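Local coordinates for alpha-rhamnosidase (Dictyoglomus thermophilum, PDB 6I60), which probably hydrolyses terminal non-reducing alpha-L-rhamnose residues from alpha-L-rhamnosides, at residues L337-I345 against G525-D533; L474-G485 against F792-L803. One frame throughout, in Å; residues are numbered along the deposited sequence.

Contact 1. Residues L337-I345 against G525-D533; sequences LYSEIYPPI and GFYRKYLND
Tyr342 holds CG between its backbone N and carbonyl carbon (chi1 75°), which lays the ring against the helix, while Lys529 carries CG anti to its own N and bends at chi2 to run its methylenes over that ring. The result is a CH-pi contact: Lys529 CG lies 4.2 Å from the centroid of the Tyr342 ring, close to the ring normal, and further along Lys529 CD reaches Tyr342 CE2 at 3.7 Å. At the root of the ring, Tyr342 CB rests on the Gly525 carbonyl, and Pro343 CD packs against Gly525 C at 4.0 Å, so the loop meets the helix backbone directly where the helix residue is a glycine.

The polar half of the contact lies one helical turn on. Asn532 ND2 donates to Glu340 OE1 over 3.0 Å in a nearly straight bond (166°). The oxygen lies in the amide plane, but the nitrogen comes from above the carboxylate, whose plane is turned 55° from the amide. Glu340 OE2 hangs over the helix at 3.5 Å from Lys529 CA. Arg226 forms a salt bridge to Glu340 OE1 and another to Asp533, tying the two acidic groups through one guanidinium. Lys529 NZ, for its part, bridges to Asp533 OD2 (2.9 Å) on the syn lone pair and also donates to the carbonyls of Gln220 and Ser492, which should compensate for burying an ammonium group.

Loop 339-344, running on from edge strand 336-338, thus docks on helix 524-535 by an aliphatic-aromatic contact, close packing on the Gly525 backbone and a charged cluster. It is a domain interface of this multidomain rhamnosidase, joining the alpha-L-rhamnosidase N-terminal domain to the helical six-hairpin glycosidase domain.

Contact 2. Residues L474-G485 against F792-L803; sequences LINKIHHNIIWG and FGYMIEEGATTL
Asn481 reaches from helix 474-485 into the loop after helix 792-797 and spends one N-H on each of two carbonyls. Its ND2 donates to Thr802 O at 3.0 Å, and to Ala800 O at a modelled 2.5 Å, a value too short to press at this resolution. In both bonds the nitrogen sits above the carbonyl plane rather than on a lone pair. The other end of the amide is fixed from its own helix: His480 ND1 donates to Asn481 OD1 over 3.1 Å, roughly in the imidazole plane. Putting a leucine in place of Asn481 would probably leave the carbonyls of Ala800 and Thr802 and the N-H of His480 without these mates, and the loop less firmly tethered.

Ile796 CD1 lies against the amide, 3.7 Å from Asn481 CG; farther along the helix apolar pairs continue the packing. Ile482 CG1 fits against both methyls of Leu803, with CD1 and CD2 each 3.7 Å away. Toward the start of the helix, Ile478 CD1 meets Phe792 CB at 4.0 Å, the two side chains crossing at about a right angle, and Leu474 CD1 lies close to Gly793 CA. The axes of segments 474-485 and 792-797 approach to 9.9 Å and cross at 81°.

Further out, a Schellman motif with Gly799 at C-prime ends helix 792-797 and turns the chain toward Ala800. Thr801 OG1 and O are held by Asn371 N and Gln370 NE2, and Thr802 OG1 bonds to His818 O. Phe792 packs edge-to-face on Trp807.

One side-chain amide, oriented by a neighbouring histidine, therefore engages main-chain acceptors of an irregular loop, the Thr802 bond being the surer. Because both acceptors are main-chain carbonyls, the grip does not depend directly on the side chains of Ala800 and Thr802, while the surrounding aliphatic groups supply the packing.

In the fold
The two contacts alternate along the chain, 337-345, 474-485, 525-533, 792-803, and their centres lie 29 Å apart, with nearest atoms about 11 Å from each other. Helix 514-520 links them: Tyr527, on the helix of contact 1, packs on its Ala514, Ala517 and Ile518, while Ile482 and His479, on the first helix of contact 2, touch Glu516 and Asn520. Contact 1 lies about 10 Å from the centre of the chain, measured between centres, and contact 2 about 19 Å. Contact 1 ties the helical domain to the alpha-L-rhamnosidase N-terminal domain, whereas contact 2 closes the helical domain on itself. Neither supplies the Tyr656, Glu659 and Leu660 that bind 2-(2-ethoxyethoxy)ethanol.

Contact 1. Residues L337-I345 against G525-D533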
loop_
_atom_site.group_PDB
_atom_site.type_symbol
_atom_site.label_atom_id
_atom_site.label_comp_id
_atom_site.label_asym_id
_atom_site.label_seq_id
_atom_site.Cartn_x
_atom_site.Cartn_y
_atom_site.Cartn_z
ATOM N N LEU A 337 -19.972 -3.465 -10.639
ATOM C CA LEU A 337 -19.185 -4.607 -10.188
ATOM C C LEU A 337 -17.976 -4.765 -11.104
ATOM O O LEU A 337 -18.115 -5.141 -12.272
ATOM C CB LEU A 337 -20.041 -5.870 -10.153
ATOM C CG LEU A 337 -21.003 -5.928 -8.961
ATOM C CD1 LEU A 337 -22.350 -5.304 -9.303
ATOM C CD2 LEU A 337 -21.182 -7.354 -8.462
ATOM N N TYR A 338 -16.794 -4.475 -10.568
ATOM C CA TYR A 338 -15.538 -4.493 -11.303
ATOM C C TYR A 338 -14.589 -5.502 -10.668
ATOM O O TYR A 338 -14.790 -5.959 -9.541
ATOM C CB TYR A 338 -14.903 -3.096 -11.319
ATOM C CG TYR A 338 -13.937 -2.847 -12.454
ATOM C CD1 TYR A 338 -14.377 -2.791 -13.770
ATOM C CD2 TYR A 338 -12.584 -2.648 -12.207
ATOM C CE1 TYR A 338 -13.496 -2.553 -14.810
ATOM C CE2 TYR A 338 -11.694 -2.409 -13.240
ATOM C CZ TYR A 338 -12.156 -2.363 -14.538
ATOM O OH TYR A 338 -11.276 -2.127 -15.568
ATOM N N SER A 339 -13.536 -5.848 -11.407
ATOM C CA SER A 339 -12.515 -6.781 -10.934
ATOM C C SER A 339 -11.144 -6.154 -11.166
ATOM O O SER A 339 -10.594 -6.234 -12.268
ATOM C CB SER A 339 -12.629 -8.131 -11.634
ATOM O OG SER A 339 -11.657 -9.038 -11.141
ATOM N N GLU A 340 -10.596 -5.535 -10.125
ATOM C CA GLU A 340 -9.277 -4.926 -10.199
ATOM C C GLU A 340 -8.212 -5.942 -9.810
ATOM O O GLU A 340 -8.427 -6.780 -8.929
ATOM C CB GLU A 340 -9.193 -3.701 -9.288
ATOM C CG GLU A 340 -10.114 -2.561 -9.691
ATOM C CD GLU A 340 -9.535 -1.203 -9.354
ATOM O OE1 GLU A 340 -10.256 -0.380 -8.749
ATOM O OE2 GLU A 340 -8.358 -0.958 -9.694
ATOM N N ILE A 341 -7.065 -5.866 -10.477
ATOM C CA ILE A 341 -5.931 -6.738 -10.199
ATOM C C ILE A 341 -5.021 -5.988 -9.233
ATOM O O ILE A 341 -4.314 -5.053 -9.620
ATOM C CB ILE A 341 -5.195 -7.145 -11.477
ATOM C CG1 ILE A 341 -6.194 -7.573 -12.556
ATOM C CG2 ILE A 341 -4.211 -8.266 -11.183
ATOM C CD1 ILE A 341 -6.795 -8.940 -12.328
ATOM N N TYR A 342 -5.046 -6.394 -7.970
ATOM C CA TYR A 342 -4.252 -5.761 -6.928
ATOM C C TYR A 342 -4.016 -6.781 -5.828
ATOM O O TYR A 342 -4.779 -7.745 -5.697
ATOM C CB TYR A 342 -4.946 -4.507 -6.377
ATOM C CG TYR A 342 -6.119 -4.772 -5.458
ATOM C CD1 TYR A 342 -7.202 -5.535 -5.879
ATOM C CD2 TYR A 342 -6.153 -4.240 -4.175
ATOM C CE1 TYR A 342 -8.279 -5.771 -5.044
ATOM C CE2 TYR A 342 -7.228 -4.470 -3.331
ATOM C CZ TYR A 342 -8.287 -5.237 -3.774
ATOM O OH TYR A 342 -9.360 -5.471 -2.947
ATOM N N PRO A 343 -2.958 -6.613 -5.037
ATOM C CA PRO A 343 -2.663 -7.582 -3.975
ATOM C C PRO A 343 -3.797 -7.661 -2.969
ATOM O O PRO A 343 -4.251 -6.634 -2.445
ATOM C CB PRO A 343 -1.383 -7.025 -3.333
ATOM C CG PRO A 343 -0.757 -6.198 -4.405
ATOM C CD PRO A 343 -1.896 -5.601 -5.173
ATOM N N PRO A 344 -4.289 -8.861 -2.684
ATOM C CA PRO A 344 -5.352 -9.024 -1.692
ATOM C C PRO A 344 -4.787 -9.145 -0.281
ATOM O O PRO A 344 -3.577 -9.235 -0.067
ATOM C CB PRO A 344 -6.022 -10.333 -2.124
ATOM C CG PRO A 344 -4.906 -11.129 -2.723
ATOM C CD PRO A 344 -3.931 -10.140 -3.325
ATOM N N ILE A 345 -5.700 -9.148 0.684
ATOM C CA ILE A 345 -5.338 -9.339 2.081
ATOM C C ILE A 345 -5.165 -10.830 2.344
ATOM O O ILE A 345 -6.026 -11.639 1.982
ATOM C CB ILE A 345 -6.402 -8.731 3.005
ATOM C CG1 ILE A 345 -6.508 -7.221 2.779
ATOM C CG2 ILE A 345 -6.091 -9.046 4.454
ATOM C CD1 ILE A 345 -7.905 -6.671 2.972
ATOM N N GLY A 525 0.089 -1.895 -8.052
ATOM C CA GLY A 525 -1.238 -2.485 -8.067
ATOM C C GLY A 525 -2.117 -1.976 -6.944
ATOM O O GLY A 525 -3.329 -1.824 -7.118
ATOM N N PHE A 526 -1.521 -1.697 -5.783
ATOM C CA PHE A 526 -2.288 -1.187 -4.652
ATOM C C PHE A 526 -2.739 0.248 -4.892
ATOM O O PHE A 526 -3.896 0.597 -4.620
ATOM C CB PHE A 526 -1.450 -1.282 -3.378
ATOM C CG PHE A 526 -2.222 -1.015 -2.123
ATOM C CD1 PHE A 526 -2.952 -2.023 -1.516
ATOM C CD2 PHE A 526 -2.213 0.244 -1.544
ATOM C CE1 PHE A 526 -3.662 -1.780 -0.355
ATOM C CE2 PHE A 526 -2.923 0.494 -0.384
ATOM C CZ PHE A 526 -3.647 -0.519 0.213
ATOM N N TYR A 527 -1.845 1.095 -5.405
ATOM C CA TYR A 527 -2.178 2.505 -5.566
ATOM C C TYR A 527 -3.126 2.735 -6.736
ATOM O O TYR A 527 -3.927 3.675 -6.703
ATOM C CB TYR A 527 -0.900 3.327 -5.736
ATOM C CG TYR A 527 -0.179 3.568 -4.431
ATOM C CD1 TYR A 527 -0.887 3.779 -3.256
ATOM C CD2 TYR A 527 1.208 3.577 -4.371
ATOM C CE1 TYR A 527 -0.236 3.996 -2.060
ATOM C CE2 TYR A 527 1.869 3.795 -3.177
ATOM C CZ TYR A 527 1.141 4.003 -2.026
ATOM O OH TYR A 527 1.793 4.219 -0.834
ATOM N N ARG A 528 -3.053 1.894 -7.770
ATOM C CA ARG A 528 -3.991 2.012 -8.880
ATOM C C ARG A 528 -5.421 1.780 -8.411
ATOM O O ARG A 528 -6.351 2.459 -8.864
ATOM C CB ARG A 528 -3.619 1.028 -9.988
ATOM C CG ARG A 528 -2.574 1.552 -10.957
ATOM C CD ARG A 528 -2.108 0.457 -11.902
ATOM N NE ARG A 528 -2.549 0.692 -13.274
ATOM C CZ ARG A 528 -3.322 -0.142 -13.964
ATOM N NH1 ARG A 528 -3.745 -1.272 -13.413
ATOM N NH2 ARG A 528 -3.672 0.155 -15.209
ATOM N N LYS A 529 -5.615 0.825 -7.499
ATOM C CA LYS A 529 -6.936 0.612 -6.919
ATOM C C LYS A 529 -7.340 1.778 -6.026
ATOM O O LYS A 529 -8.503 2.197 -6.031
ATOM C CB LYS A 529 -6.956 -0.701 -6.134
ATOM C CG LYS A 529 -8.272 -0.991 -5.433
ATOM C CD LYS A 529 -8.121 -0.905 -3.927
ATOM C CE LYS A 529 -9.390 -1.341 -3.217
ATOM N NZ LYS A 529 -9.689 -0.469 -2.047
ATOM N N TYR A 530 -6.393 2.317 -5.253
ATOM C CA TYR A 530 -6.713 3.430 -4.366
ATOM C C TYR A 530 -6.950 4.712 -5.153
ATOM O O TYR A 530 -7.792 5.534 -4.772
ATOM C CB TYR A 530 -5.598 3.629 -3.340
ATOM C CG TYR A 530 -5.954 4.618 -2.252
ATOM C CD1 TYR A 530 -7.096 4.446 -1.478
ATOM C CD2 TYR A 530 -5.154 5.726 -2.003
ATOM C CE1 TYR A 530 -7.428 5.350 -0.481
ATOM C CE2 TYR A 530 -5.479 6.635 -1.009
ATOM C CZ TYR A 530 -6.617 6.442 -0.251
ATOM O OH TYR A 530 -6.945 7.343 0.737
ATOM N N LEU A 531 -6.207 4.904 -6.247
ATOM C CA LEU A 531 -6.447 6.060 -7.104
ATOM C C LEU A 531 -7.851 6.029 -7.687
ATOM O O LEU A 531 -8.465 7.084 -7.892
ATOM C CB LEU A 531 -5.404 6.114 -8.220
ATOM C CG LEU A 531 -4.098 6.830 -7.875
ATOM C CD1 LEU A 531 -3.161 6.852 -9.074
ATOM C CD2 LEU A 531 -4.383 8.241 -7.381
ATOM N N ASN A 532 -8.376 4.834 -7.959
ATOM C CA ASN A 532 -9.768 4.724 -8.379
ATOM C C ASN A 532 -10.710 5.110 -7.247
ATOM O O ASN A 532 -11.755 5.725 -7.486
ATOM C CB ASN A 532 -10.063 3.304 -8.862
ATOM C CG ASN A 532 -9.525 3.037 -10.252
ATOM O OD1 ASN A 532 -9.321 3.959 -11.042
ATOM N ND2 ASN A 532 -9.293 1.767 -10.559
ATOM N N ASP A 533 -10.363 4.746 -6.007
ATOM C CA ASP A 533 -11.208 5.091 -4.867
ATOM C C ASP A 533 -11.329 6.601 -4.711
ATOM O O ASP A 533 -12.407 7.116 -4.394
ATOM C CB ASP A 533 -10.650 4.465 -3.588
ATOM C CG ASP A 533 -10.781 2.954 -3.572
ATOM O OD1 ASP A 533 -11.452 2.402 -4.469
ATOM O OD2 ASP A 533 -10.209 2.318 -2.659
#

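Contact 2. Residues L474-G485 against F792-L803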
loop_
_atom_site.group_PDB
_atom_site.type_symbol
_atom_site.label_atom_id
_atom_site.label_comp_id
_atom_site.label_asym_id
_atom_site.label_seq_id
_atom_site.Cartn_x
_atom_site.Cartn_y
_atom_site.Cartn_z
ATOM N N LEU A 474 20.540 2.007 15.359
ATOM C CA LEU A 474 19.333 2.764 15.680
ATOM C C LEU A 474 18.541 3.088 14.419
ATOM O O LEU A 474 17.306 3.031 14.420
ATOM C CB LEU A 474 19.699 4.044 16.432
ATOM C CG LEU A 474 18.603 5.104 16.563
ATOM C CD1 LEU A 474 17.522 4.642 17.526
ATOM C CD2 LEU A 474 19.187 6.431 17.013
ATOM N N ILE A 475 19.238 3.424 13.331
ATOM C CA ILE A 475 18.566 3.647 12.054
ATOM C C ILE A 475 17.932 2.354 11.554
ATOM O O ILE A 475 16.813 2.359 11.024
ATOM C CB ILE A 475 19.555 4.234 11.029
ATOM C CG1 ILE A 475 19.968 5.648 11.438
ATOM C CG2 ILE A 475 18.949 4.249 9.637
ATOM C CD1 ILE A 475 20.952 6.291 10.489
ATOM N N ASN A 476 18.629 1.227 11.723
ATOM C CA ASN A 476 18.064 -0.062 11.334
ATOM C C ASN A 476 16.805 -0.378 12.135
ATOM O O ASN A 476 15.849 -0.956 11.602
ATOM C CB ASN A 476 19.104 -1.168 11.516
ATOM C CG ASN A 476 20.287 -1.014 10.582
ATOM O OD1 ASN A 476 20.163 -0.462 9.491
ATOM N ND2 ASN A 476 21.444 -1.506 11.007
ATOM N N LYS A 477 16.786 -0.009 13.419
ATOM C CA LYS A 477 15.597 -0.245 14.232
ATOM C C LYS A 477 14.453 0.670 13.811
ATOM O O LYS A 477 13.294 0.246 13.776
ATOM C CB LYS A 477 15.926 -0.057 15.712
ATOM C CG LYS A 477 16.904 -1.083 16.267
ATOM C CD LYS A 477 16.247 -2.445 16.444
ATOM C CE LYS A 477 17.275 -3.530 16.746
ATOM N NZ LYS A 477 16.728 -4.903 16.532
ATOM N N ILE A 478 14.758 1.930 13.489
ATOM C CA ILE A 478 13.735 2.822 12.948
ATOM C C ILE A 478 13.218 2.282 11.622
ATOM O O ILE A 478 12.006 2.251 11.374
ATOM C CB ILE A 478 14.291 4.252 12.800
ATOM C CG1 ILE A 478 14.671 4.824 14.166
ATOM C CG2 ILE A 478 13.275 5.156 12.111
ATOM C CD1 ILE A 478 15.707 5.923 14.095
ATOM N N HIS A 479 14.131 1.836 10.754
ATOM C CA HIS A 479 13.728 1.238 9.487
ATOM C C HIS A 479 12.888 -0.015 9.712
ATOM O O HIS A 479 11.943 -0.281 8.960
ATOM C CB HIS A 479 14.969 0.921 8.650
ATOM C CG HIS A 479 14.690 0.089 7.437
ATOM N ND1 HIS A 479 13.770 0.456 6.478
ATOM C CD2 HIS A 479 15.214 -1.088 7.024
ATOM C CE1 HIS A 479 13.737 -0.463 5.529
ATOM N NE2 HIS A 479 14.604 -1.410 5.837
ATOM N N HIS A 480 13.212 -0.792 10.749
ATOM C CA HIS A 480 12.434 -1.991 11.049
ATOM C C HIS A 480 11.035 -1.633 11.537
ATOM O O HIS A 480 10.064 -2.335 11.230
ATOM C CB HIS A 480 13.172 -2.844 12.087
ATOM C CG HIS A 480 12.285 -3.783 12.848
ATOM N ND1 HIS A 480 11.623 -3.414 14.001
ATOM C CD2 HIS A 480 11.962 -5.080 12.630
ATOM C CE1 HIS A 480 10.924 -4.441 14.453
ATOM N NE2 HIS A 480 11.113 -5.463 13.640
ATOM N N ASN A 481 10.910 -0.537 12.290
ATOM C CA ASN A 481 9.611 -0.145 12.826
ATOM C C ASN A 481 8.687 0.383 11.736
ATOM O O ASN A 481 7.467 0.191 11.812
ATOM C CB ASN A 481 9.793 0.908 13.921
ATOM C CG ASN A 481 10.258 0.311 15.239
ATOM O OD1 ASN A 481 11.029 -0.649 15.267
ATOM N ND2 ASN A 481 9.789 0.883 16.340
ATOM N N ILE A 482 9.243 1.046 10.720
ATOM C CA ILE A 482 8.419 1.600 9.649
ATOM C C ILE A 482 7.895 0.486 8.747
ATOM O O ILE A 482 6.762 0.550 8.253
ATOM C CB ILE A 482 9.218 2.657 8.862
ATOM C CG1 ILE A 482 9.414 3.913 9.718
ATOM C CG2 ILE A 482 8.524 3.014 7.559
ATOM C CD1 ILE A 482 10.351 4.935 9.115
ATOM N N ILE A 483 8.699 -0.560 8.533
ATOM C CA ILE A 483 8.278 -1.664 7.671
ATOM C C ILE A 483 7.055 -2.360 8.255
ATOM O O ILE A 483 6.087 -2.656 7.543
ATOM C CB ILE A 483 9.442 -2.650 7.456
ATOM C CG1 ILE A 483 10.449 -2.076 6.458
ATOM C CG2 ILE A 483 8.921 -4.005 6.983
ATOM C CD1 ILE A 483 11.422 -3.100 5.910
ATOM N N TRP A 484 7.078 -2.628 9.564
ATOM C CA TRP A 484 5.923 -3.240 10.212
ATOM C C TRP A 484 4.753 -2.273 10.304
ATOM O O TRP A 484 3.594 -2.697 10.227
ATOM C CB TRP A 484 6.300 -3.739 11.606
ATOM C CG TRP A 484 7.032 -5.040 11.600
ATOM C CD1 TRP A 484 8.374 -5.223 11.438
ATOM C CD2 TRP A 484 6.464 -6.345 11.760
ATOM N NE1 TRP A 484 8.677 -6.561 11.487
ATOM C CE2 TRP A 484 7.522 -7.272 11.684
ATOM C CE3 TRP A 484 5.164 -6.821 11.958
ATOM C CZ2 TRP A 484 7.322 -8.646 11.803
ATOM C CZ3 TRP A 484 4.968 -8.184 12.073
ATOM C CH2 TRP A 484 6.041 -9.081 11.996
ATOM N N GLY A 485 5.030 -0.979 10.465
ATOM C CA GLY A 485 3.951 -0.012 10.568
ATOM C C GLY A 485 3.219 0.191 9.256
ATOM O O GLY A 485 1.992 0.330 9.234
ATOM N N PHE A 792 12.630 9.943 16.506
ATOM C CA PHE A 792 12.226 8.563 16.268
ATOM C C PHE A 792 12.959 7.605 17.193
ATOM O O PHE A 792 12.414 6.554 17.553
ATOM C CB PHE A 792 12.469 8.186 14.805
ATOM C CG PHE A 792 11.668 9.002 13.836
ATOM C CD1 PHE A 792 10.398 8.602 13.462
ATOM C CD2 PHE A 792 12.177 10.178 13.312
ATOM C CE1 PHE A 792 9.654 9.355 12.578
ATOM C CE2 PHE A 792 11.437 10.935 12.429
ATOM C CZ PHE A 792 10.173 10.524 12.063
ATOM N N GLY A 793 14.187 7.948 17.589
ATOM C CA GLY A 793 14.904 7.127 18.547
ATOM C C GLY A 793 14.246 7.107 19.910
ATOM O O GLY A 793 14.284 6.086 20.604
ATOM N N TYR A 794 13.631 8.222 20.310
ATOM C CA TYR A 794 12.920 8.256 21.583
ATOM C C TYR A 794 11.761 7.266 21.602
ATOM O O TYR A 794 11.447 6.701 22.656
ATOM C CB TYR A 794 12.422 9.673 21.864
ATOM C CG TYR A 794 11.699 9.818 23.183
ATOM C CD1 TYR A 794 12.322 9.483 24.378
ATOM C CD2 TYR A 794 10.394 10.287 23.232
ATOM C CE1 TYR A 794 11.665 9.612 25.587
ATOM C CE2 TYR A 794 9.729 10.420 24.437
ATOM C CZ TYR A 794 10.369 10.081 25.611
ATOM O OH TYR A 794 9.712 10.209 26.813
ATOM N N MET A 795 11.117 7.042 20.453
ATOM C CA MET A 795 10.071 6.026 20.385
ATOM C C MET A 795 10.646 4.638 20.620
ATOM O O MET A 795 10.072 3.837 21.369
ATOM C CB MET A 795 9.365 6.084 19.031
ATOM C CG MET A 795 8.798 7.443 18.666
ATOM S SD MET A 795 7.770 7.365 17.185
ATOM C CE MET A 795 7.519 9.110 16.861
ATOM N N ILE A 796 11.788 4.342 19.996
ATOM C CA ILE A 796 12.404 3.027 20.134
ATOM C C ILE A 796 12.886 2.812 21.565
ATOM O O ILE A 796 12.715 1.728 22.135
ATOM C CB ILE A 796 13.544 2.866 19.111
ATOM C CG1 ILE A 796 13.028 2.231 17.815
ATOM C CG2 ILE A 796 14.683 2.032 19.679
ATOM C CD1 ILE A 796 12.011 3.071 17.066
ATOM N N GLU A 797 13.482 3.841 22.172
ATOM C CA GLU A 797 13.940 3.719 23.551
ATOM C C GLU A 797 12.789 3.491 24.520
ATOM O O GLU A 797 13.006 2.932 25.601
ATOM C CB GLU A 797 14.731 4.967 23.959
ATOM C CG GLU A 797 16.030 5.168 23.181
ATOM C CD GLU A 797 16.987 3.990 23.303
ATOM O OE1 GLU A 797 17.352 3.635 24.444
ATOM O OE2 GLU A 797 17.377 3.423 22.258
ATOM N N GLU A 798 11.573 3.897 24.158
ATOM C CA GLU A 798 10.400 3.703 24.999
ATOM C C GLU A 798 9.603 2.457 24.623
ATOM O O GLU A 798 8.454 2.318 25.053
ATOM C CB GLU A 798 9.501 4.938 24.947
ATOM C CG GLU A 798 10.030 6.125 25.736
ATOM C CD GLU A 798 9.969 5.911 27.240
ATOM O OE1 GLU A 798 9.201 5.037 27.692
ATOM O OE2 GLU A 798 10.692 6.620 27.970
ATOM N N GLY A 799 10.180 1.561 23.827
ATOM C CA GLY A 799 9.574 0.270 23.573
ATOM C C GLY A 799 8.667 0.188 22.370
ATOM O O GLY A 799 7.792 -0.684 22.335
ATOM N N ALA A 800 8.845 1.053 21.379
ATOM C CA ALA A 800 7.993 1.052 20.197
ATOM C C ALA A 800 8.549 0.076 19.168
ATOM O O ALA A 800 9.718 0.175 18.778
ATOM C CB ALA A 800 7.885 2.455 19.603
ATOM N N THR A 801 7.716 -0.870 18.740
ATOM C CA THR A 801 8.051 -1.738 17.622
ATOM C C THR A 801 7.492 -1.223 16.304
ATOM O O THR A 801 7.797 -1.791 15.250
ATOM C CB THR A 801 7.543 -3.163 17.871
ATOM O OG1 THR A 801 6.263 -3.115 18.515
ATOM C CG2 THR A 801 8.524 -3.931 18.749
ATOM N N THR A 802 6.679 -0.173 16.346
ATOM C CA THR A 802 6.217 0.516 15.149
ATOM C C THR A 802 6.428 2.007 15.399
ATOM O O THR A 802 7.241 2.422 16.234
ATOM C CB THR A 802 4.758 0.161 14.824
ATOM O OG1 THR A 802 3.971 0.194 16.022
ATOM C CG2 THR A 802 4.668 -1.226 14.205
ATOM N N LEU A 803 5.687 2.841 14.681
ATOM C CA LEU A 803 5.790 4.283 14.827
ATOM C C LEU A 803 4.555 4.827 15.533
ATOM O O LEU A 803 3.444 4.318 15.358
ATOM C CB LEU A 803 5.966 4.962 13.466
ATOM C CG LEU A 803 7.375 5.493 13.191
ATOM C CD1 LEU A 803 8.396 4.370 13.234
ATOM C CD2 LEU A 803 7.427 6.214 11.855
#